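Local structure of putative glutathione S-transferase (Sinorhizobium meliloti, 4MDC) at residues Arg36-Ile41 against Cys84-Ile89; Arg61-Leu66 against Leu72-Asp77; Ala235-Gly240 against Ser245-Leu250. The protein probably acts as a homodimeric glutathione transferase, joining reduced glutathione to electrophilic compounds. All blocks are in the same frame, centred on the assembly; numbering follows the deposited sequence.

Contact 1: residues Arg36-Ile41 against Cys84-Ile89; sequences RFVRLI and CGATII
V38 and F37, on one side of helix 33-44, pack against A86 and I89 at the start of helix 86-96, joining two helices of the thioredoxin-like N-terminal domain of a glutathione transferase. The side-chain packing is apolar and forms two patches of similar tightness. In the first, the methyl CB of A86 lies 3.7 Å from CD2 of F37, approaching the ring obliquely. The ring is put there by a CG anti to the backbone N (chi1 166°), and I41 CD1 of its own helix lies over one ring face, 3.6 Å above the plane and offset toward the rim. In the second patch V38 CG1 meets I89 CG2 at 3.8 Å, the two side chains crossing at about a right angle.

Between these patches the fit is looser: V38 CG2 comes no nearer than 4.2 Å to A86 CA, although V38 and A86 have the closest CA atoms of the pair, 6.4 Å apart. Around F37, A195 of helix 191-205 and T121 and L125 of helix 111-145 continue the packing, and L125 touches A86 as well. The start of helix 86-96 is less enclosed: A86 and T87 are partly exposed, and T87 points its CB away from helix 33-44. E122 of the second subunit packs on T87 and I88, so this side faces the dimer partner as well as solvent. G85 takes the N-cap position there, and its O accepts the first-turn bond from I89 N. At the ring's edge, in its plane, A86 O sits 3.9 Å from F37 CE2.

Contact 2: residues Arg61-Leu66 against Leu72-Asp77; sequences RDFLTL and LPVYVD
F63 and L66, one helical turn apart on the short helix 61-66, lay their side chains on the residues L72, V74 and V76. All the contacts across the pair are apolar, and they fall into an aromatic and an aliphatic group.

The aromatic group belongs to F63. Its CZ comes within 3.5 Å of L72 CD2 and 4.0 Å of V74 CG2, both methyls reaching the ring obliquely. The CB of F63 does not itself aim at the strand; with CG anti to the backbone N (chi1 179°), the ring is swung toward it. F63 and V74 then run past each other in opposite senses.

The aliphatic group is that of L66, whose CB does point to the strand. Its CD2 meets V74 CG1 at 3.8 Å, while CD1 reaches V76 CG2 more loosely at 4.3 Å. V74 is thus shared, one methyl to the leucine and the other to the ring. The alternation of the strand explains the choice of partners, since V74 and V76 face the helix and Y75 faces away.

The short-segment axes of helix 61-66 and strand 74-76 lie 11.3 Å apart at an angle of 74°. F63 and L66 also touch Y27 of strand 25-28, and A82 of strand 82-84 meets L66 and V74. P73, whose preceding cis peptide is a hallmark of the thioredoxin-like fold, turns away from helix 61-66 and packs on A34, S35 and V38 of helix 33-44.

Contact 3: residues Ala235-Gly240 against Ser245-Leu250; sequences AERVRG and SHYADL
R237 reaches Y247 with its guanidinium end, NH1 lying near the plane of the phenol ring at its edge, 4.0 Å from CE2. The two planes stand 80° apart, so the groups do not stack. A second, looser touch brings R237 NH2 to 4.4 Å from A248 CB, and the carbonyl O of E236 approaches Y247 CE2 obliquely. These are van der Waals contacts over a small buried surface of 127 Å².

The next shell explains the pose. The R237 chain folds back at chi2 (-65°), and NH1 donates to E236 O at 2.8 Å with an N-H...O angle of 158°. That oxygen lies in the guanidinium plane, whereas the nitrogen stands well above the carbonyl plane. NH1 also bonds to L234 O, which helps fix the group's rotation, and NH2 bonds a glycerol, probably from the crystallisation liquor. Y247 is held at its far end, where OH bonds to L233 O and to R36 NH1. On the other segment, the type I turn from H246 to D249 is closed by D249 N to H246 O, 3.0 Å.

Both segments follow helix 231-235 and bring the C-terminal tail back over the helical domain. Y247 sets its ring edge-to-face with Y205 at the end of helix 191-205, H246 NE2 bonds D204 of the same helix, and K225 of helix 215-225 binds the carbonyls of Y247 and D249.

How the contacts relate
Contacts 1 and 2 both lie in the N-terminal domain, with contact 2 nested along the chain inside the loop that contact 1 closes; their centres are 13 Å apart. They meet where G85 N probably donates to P73 O at 2.9 Å and where V38 CG2 packs on P73 CG at 3.8 Å. In glutathione transferases the residue before the cis-proline typically binds the glutathione backbone, so the L72-P73 bend probably borders that site. Contact 3 joins contact 1 by salt bridges from R39 NH1 to E236 OE2 (2.9 Å) and from R36 NH2 to E236 OE1. Helix 33-44 therefore serves two interfaces. Contacts 2 and 3 stay about 11 Å apart at their nearest atoms.

Contact 1: residues Arg36-Ile41 against Cys84-Ile89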
# COMPACT_ATOMS: atom_id res chain seq x y z
N ARG B 36 9.98 -8.81 -7.39
CA ARG B 36 10.98 -8.43 -8.35
C ARG B 36 11.56 -7.06 -8.06
O ARG B 36 12.74 -6.85 -8.26
CB ARG B 36 10.42 -8.51 -9.78
CG ARG B 36 10.20 -9.94 -10.25
CD ARG B 36 9.82 -9.97 -11.69
NE ARG B 36 9.95 -11.36 -12.19
CZ ARG B 36 10.20 -11.67 -13.43
NH1 ARG B 36 10.32 -10.77 -14.39
NH2 ARG B 36 10.38 -12.97 -13.74
N PHE B 37 10.72 -6.17 -7.57
CA PHE B 37 11.16 -4.84 -7.22
C PHE B 37 12.24 -4.90 -6.12
O PHE B 37 13.28 -4.23 -6.24
CB PHE B 37 9.95 -4.06 -6.75
CG PHE B 37 10.24 -2.77 -6.02
CD1 PHE B 37 10.76 -1.65 -6.69
CD2 PHE B 37 9.96 -2.66 -4.70
CE1 PHE B 37 10.96 -0.45 -6.02
CE2 PHE B 37 10.14 -1.45 -4.03
CZ PHE B 37 10.65 -0.33 -4.69
N VAL B 38 11.97 -5.65 -5.08
CA VAL B 38 12.95 -5.85 -4.02
C VAL B 38 14.22 -6.51 -4.48
O VAL B 38 15.31 -6.10 -4.16
CB VAL B 38 12.32 -6.59 -2.83
CG1 VAL B 38 13.37 -6.93 -1.79
CG2 VAL B 38 11.28 -5.67 -2.20
N ARG B 39 14.09 -7.54 -5.32
CA ARG B 39 15.26 -8.14 -5.88
C ARG B 39 16.15 -7.15 -6.63
O ARG B 39 17.38 -7.23 -6.58
CB ARG B 39 14.89 -9.32 -6.79
CG ARG B 39 14.44 -10.54 -6.02
CD ARG B 39 13.72 -11.53 -6.92
NE ARG B 39 14.63 -12.16 -7.86
CZ ARG B 39 14.23 -12.98 -8.83
NH1 ARG B 39 12.92 -13.17 -9.06
NH2 ARG B 39 15.14 -13.55 -9.63
N LEU B 40 15.52 -6.27 -7.41
CA LEU B 40 16.24 -5.29 -8.16
C LEU B 40 17.00 -4.34 -7.27
O LEU B 40 18.17 -4.00 -7.57
CB LEU B 40 15.32 -4.52 -9.12
CG LEU B 40 14.75 -5.27 -10.32
CD1 LEU B 40 13.67 -4.44 -11.00
CD2 LEU B 40 15.85 -5.63 -11.30
N ILE B 41 16.36 -3.90 -6.19
CA ILE B 41 17.07 -3.07 -5.23
C ILE B 41 18.30 -3.77 -4.63
O ILE B 41 19.41 -3.20 -4.61
CB ILE B 41 16.17 -2.59 -4.08
CG1 ILE B 41 14.97 -1.81 -4.63
CG2 ILE B 41 17.01 -1.77 -3.14
CD1 ILE B 41 13.89 -1.66 -3.58
N CYS B 84 7.91 -7.18 5.82
CA CYS B 84 6.93 -7.63 4.84
C CYS B 84 6.47 -6.55 3.88
O CYS B 84 6.04 -5.47 4.32
CB CYS B 84 5.72 -8.17 5.55
SG CYS B 84 6.18 -9.64 6.53
N GLY B 85 6.53 -6.86 2.59
CA GLY B 85 6.04 -6.01 1.55
C GLY B 85 7.10 -5.07 0.97
O GLY B 85 8.08 -4.69 1.62
N ALA B 86 6.82 -4.58 -0.21
CA ALA B 86 7.78 -3.80 -0.94
C ALA B 86 8.10 -2.44 -0.29
O ALA B 86 9.24 -2.01 -0.32
CB ALA B 86 7.30 -3.61 -2.34
N THR B 87 7.10 -1.83 0.26
CA THR B 87 7.30 -0.47 0.85
C THR B 87 8.24 -0.58 2.07
O THR B 87 9.27 0.10 2.12
CB THR B 87 5.96 0.18 1.19
OG1 THR B 87 5.25 0.49 0.01
CG2 THR B 87 6.18 1.51 1.94
N ILE B 88 7.89 -1.43 3.03
CA ILE B 88 8.66 -1.57 4.25
C ILE B 88 10.09 -2.00 3.96
O ILE B 88 11.07 -1.41 4.47
CB ILE B 88 7.93 -2.49 5.26
CG1 ILE B 88 6.72 -1.74 5.82
CG2 ILE B 88 8.81 -2.88 6.44
CD1 ILE B 88 5.81 -2.55 6.70
N ILE B 89 10.24 -2.96 3.04
CA ILE B 89 11.55 -3.41 2.74
C ILE B 89 12.40 -2.35 2.05
O ILE B 89 13.60 -2.14 2.39
CB ILE B 89 11.49 -4.72 1.92
CG1 ILE B 89 10.83 -5.85 2.69
CG2 ILE B 89 12.90 -5.11 1.51
CD1 ILE B 89 10.41 -7.00 1.78

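Contact 2: residues Arg61-Leu66 against Leu72-Asp77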
# COMPACT_ATOMS: atom_id res chain seq x y z
N ARG B 61 0.80 -22.95 6.63
CA ARG B 61 0.80 -22.51 8.03
C ARG B 61 2.13 -21.92 8.51
O ARG B 61 2.14 -20.90 9.20
CB ARG B 61 0.35 -23.62 8.97
CG ARG B 61 0.24 -23.23 10.44
CD ARG B 61 -0.36 -24.33 11.31
NE ARG B 61 -1.73 -24.66 10.90
CZ ARG B 61 -2.82 -23.92 11.13
NH1 ARG B 61 -2.74 -22.77 11.81
NH2 ARG B 61 -4.00 -24.33 10.69
N ASP B 62 3.25 -22.52 8.09
CA ASP B 62 4.54 -21.95 8.46
C ASP B 62 4.81 -20.56 7.83
O ASP B 62 5.41 -19.69 8.46
CB ASP B 62 5.72 -22.91 8.21
CG ASP B 62 5.89 -23.33 6.73
OD1 ASP B 62 4.87 -23.53 6.04
OD2 ASP B 62 7.04 -23.50 6.28
N PHE B 63 4.42 -20.38 6.57
CA PHE B 63 4.61 -19.09 5.91
C PHE B 63 3.73 -18.03 6.57
O PHE B 63 4.14 -16.90 6.84
CB PHE B 63 4.32 -19.14 4.40
CG PHE B 63 4.49 -17.78 3.74
CD1 PHE B 63 5.75 -17.19 3.65
CD2 PHE B 63 3.38 -17.06 3.28
CE1 PHE B 63 5.92 -15.94 3.04
CE2 PHE B 63 3.54 -15.79 2.69
CZ PHE B 63 4.80 -15.22 2.61
N LEU B 64 2.49 -18.40 6.85
CA LEU B 64 1.57 -17.48 7.55
C LEU B 64 1.97 -17.18 8.99
O LEU B 64 1.63 -16.13 9.51
CB LEU B 64 0.12 -17.99 7.51
CG LEU B 64 -0.50 -18.04 6.10
CD1 LEU B 64 -1.90 -18.61 6.20
CD2 LEU B 64 -0.53 -16.69 5.42
N THR B 65 2.74 -18.04 9.63
CA THR B 65 3.35 -17.71 10.91
C THR B 65 4.38 -16.58 10.74
O THR B 65 4.47 -15.69 11.57
CB THR B 65 3.98 -18.96 11.56
OG1 THR B 65 2.94 -19.90 11.83
CG2 THR B 65 4.70 -18.63 12.83
N LEU B 66 5.16 -16.64 9.68
CA LEU B 66 6.17 -15.64 9.42
C LEU B 66 5.51 -14.32 9.03
O LEU B 66 5.93 -13.27 9.48
CB LEU B 66 7.06 -16.11 8.27
CG LEU B 66 8.19 -15.15 7.92
CD1 LEU B 66 9.20 -15.15 9.04
CD2 LEU B 66 8.77 -15.54 6.57
N LEU B 72 3.73 -10.94 -0.25
CA LEU B 72 5.11 -11.08 -0.70
C LEU B 72 5.71 -9.74 -1.17
O LEU B 72 5.00 -8.88 -1.65
CB LEU B 72 5.19 -12.11 -1.84
CG LEU B 72 4.84 -13.54 -1.47
CD1 LEU B 72 4.73 -14.35 -2.75
CD2 LEU B 72 5.88 -14.14 -0.55
N PRO B 73 7.02 -9.58 -1.11
CA PRO B 73 7.94 -10.52 -0.57
C PRO B 73 8.09 -10.33 0.94
O PRO B 73 7.51 -9.41 1.50
CB PRO B 73 9.22 -10.14 -1.25
CG PRO B 73 9.15 -8.69 -1.43
CD PRO B 73 7.72 -8.39 -1.64
N VAL B 74 8.85 -11.22 1.56
CA VAL B 74 9.20 -11.06 2.97
C VAL B 74 10.72 -11.16 3.05
O VAL B 74 11.30 -12.14 2.57
CB VAL B 74 8.57 -12.14 3.85
CG1 VAL B 74 9.02 -11.99 5.29
CG2 VAL B 74 7.06 -12.07 3.74
N TYR B 75 11.35 -10.19 3.72
CA TYR B 75 12.81 -10.14 3.82
C TYR B 75 13.20 -10.42 5.25
O TYR B 75 12.68 -9.80 6.16
CB TYR B 75 13.30 -8.77 3.42
CG TYR B 75 14.76 -8.50 3.39
CD1 TYR B 75 15.58 -8.97 2.37
CD2 TYR B 75 15.36 -7.77 4.39
CE1 TYR B 75 16.94 -8.69 2.36
CE2 TYR B 75 16.71 -7.49 4.36
CZ TYR B 75 17.48 -7.93 3.35
OH TYR B 75 18.84 -7.65 3.35
N VAL B 76 14.07 -11.39 5.45
CA VAL B 76 14.51 -11.72 6.78
C VAL B 76 16.01 -11.71 6.79
O VAL B 76 16.66 -12.64 6.28
CB VAL B 76 14.03 -13.10 7.27
CG1 VAL B 76 14.39 -13.27 8.74
CG2 VAL B 76 12.54 -13.24 7.08
N ASP B 77 16.58 -10.68 7.37
CA ASP B 77 18.01 -10.63 7.52
C ASP B 77 18.40 -11.28 8.82
O ASP B 77 17.56 -11.88 9.53
CB ASP B 77 18.65 -9.27 7.22
CG ASP B 77 18.35 -8.20 8.24
OD1 ASP B 77 18.00 -8.53 9.36
OD2 ASP B 77 18.52 -7.02 7.91

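Contact 3: residues Ala235-Gly240 against Ser245-Leu250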
# COMPACT_ATOMS: atom_id res chain seq x y z
N ALA B 235 16.63 -14.37 -16.85
CA ALA B 235 17.08 -15.79 -16.89
C ALA B 235 16.06 -16.70 -16.23
O ALA B 235 15.96 -17.86 -16.53
CB ALA B 235 18.43 -15.95 -16.21
N GLU B 236 15.23 -16.09 -15.37
CA GLU B 236 14.27 -16.78 -14.52
C GLU B 236 13.17 -17.44 -15.34
O GLU B 236 12.70 -16.87 -16.32
CB GLU B 236 13.55 -15.72 -13.66
CG GLU B 236 12.77 -16.30 -12.56
CD GLU B 236 12.64 -15.34 -11.44
OE1 GLU B 236 11.86 -14.35 -11.58
OE2 GLU B 236 13.34 -15.63 -10.45
N ARG B 237 12.72 -18.61 -14.90
CA ARG B 237 11.56 -19.21 -15.51
C ARG B 237 10.57 -19.62 -14.43
O ARG B 237 10.96 -20.04 -13.33
CB ARG B 237 11.99 -20.42 -16.37
CG ARG B 237 12.83 -20.08 -17.62
CD ARG B 237 12.06 -19.26 -18.65
NE ARG B 237 12.87 -18.89 -19.81
CZ ARG B 237 13.63 -17.80 -19.91
NH1 ARG B 237 13.69 -16.88 -18.94
NH2 ARG B 237 14.33 -17.60 -21.04
N VAL B 238 9.31 -19.55 -14.78
CA VAL B 238 8.24 -19.93 -13.90
C VAL B 238 7.83 -21.35 -14.21
O VAL B 238 7.61 -21.67 -15.40
CB VAL B 238 7.04 -18.99 -14.12
CG1 VAL B 238 5.86 -19.40 -13.25
CG2 VAL B 238 7.47 -17.57 -13.82
N ARG B 239 7.70 -22.18 -13.17
CA ARG B 239 7.34 -23.59 -13.35
C ARG B 239 6.05 -23.71 -14.15
O ARG B 239 5.05 -23.14 -13.79
CB ARG B 239 7.28 -24.29 -11.97
CG ARG B 239 7.02 -25.78 -12.02
CD ARG B 239 7.62 -26.49 -10.77
NE ARG B 239 7.10 -27.83 -10.55
CZ ARG B 239 7.37 -28.86 -11.35
NH1 ARG B 239 8.10 -28.66 -12.43
NH2 ARG B 239 6.88 -30.05 -11.08
N GLY B 240 6.09 -24.48 -15.25
CA GLY B 240 4.89 -24.75 -16.07
C GLY B 240 4.38 -23.62 -16.98
O GLY B 240 3.29 -23.71 -17.53
N SER B 245 8.48 -15.24 -26.57
CA SER B 245 9.79 -15.47 -27.19
C SER B 245 10.75 -14.29 -27.04
O SER B 245 11.93 -14.50 -26.87
CB SER B 245 9.66 -15.90 -28.68
OG SER B 245 9.08 -14.83 -29.42
N HIS B 246 10.23 -13.04 -27.05
CA HIS B 246 11.10 -11.86 -26.91
C HIS B 246 11.46 -11.50 -25.45
O HIS B 246 12.18 -10.52 -25.20
CB HIS B 246 10.44 -10.62 -27.54
CG HIS B 246 9.24 -10.13 -26.79
ND1 HIS B 246 7.95 -10.38 -27.22
CD2 HIS B 246 9.11 -9.36 -25.67
CE1 HIS B 246 7.09 -9.82 -26.39
NE2 HIS B 246 7.76 -9.20 -25.44
N TYR B 247 10.98 -12.30 -24.50
CA TYR B 247 11.10 -11.93 -23.08
C TYR B 247 12.51 -11.56 -22.64
O TYR B 247 12.73 -10.54 -21.96
CB TYR B 247 10.56 -13.05 -22.18
CG TYR B 247 10.77 -12.79 -20.70
CD1 TYR B 247 10.11 -11.73 -20.05
CD2 TYR B 247 11.67 -13.54 -19.99
CE1 TYR B 247 10.36 -11.48 -18.71
CE2 TYR B 247 11.87 -13.35 -18.63
CZ TYR B 247 11.24 -12.27 -18.01
OH TYR B 247 11.51 -12.12 -16.70
N ALA B 248 13.48 -12.42 -22.97
CA ALA B 248 14.85 -12.22 -22.56
C ALA B 248 15.68 -11.39 -23.55
O ALA B 248 16.85 -11.16 -23.30
CB ALA B 248 15.53 -13.55 -22.28
N ASP B 249 15.10 -10.99 -24.67
CA ASP B 249 15.83 -10.34 -25.78
C ASP B 249 16.07 -8.86 -25.47
O ASP B 249 15.10 -8.14 -25.17
CB ASP B 249 14.98 -10.51 -27.04
CG ASP B 249 15.70 -10.17 -28.34
OD1 ASP B 249 16.81 -9.61 -28.30
OD2 ASP B 249 15.12 -10.48 -29.42
N LEU B 250 17.33 -8.43 -25.44
CA LEU B 250 17.63 -7.02 -25.16
C LEU B 250 17.31 -6.16 -26.36
O LEU B 250 16.91 -5.01 -26.20
CB LEU B 250 19.09 -6.81 -24.75
CG LEU B 250 19.53 -7.60 -23.52
CD1 LEU B 250 20.92 -7.17 -23.06
CD2 LEU B 250 18.56 -7.49 -22.37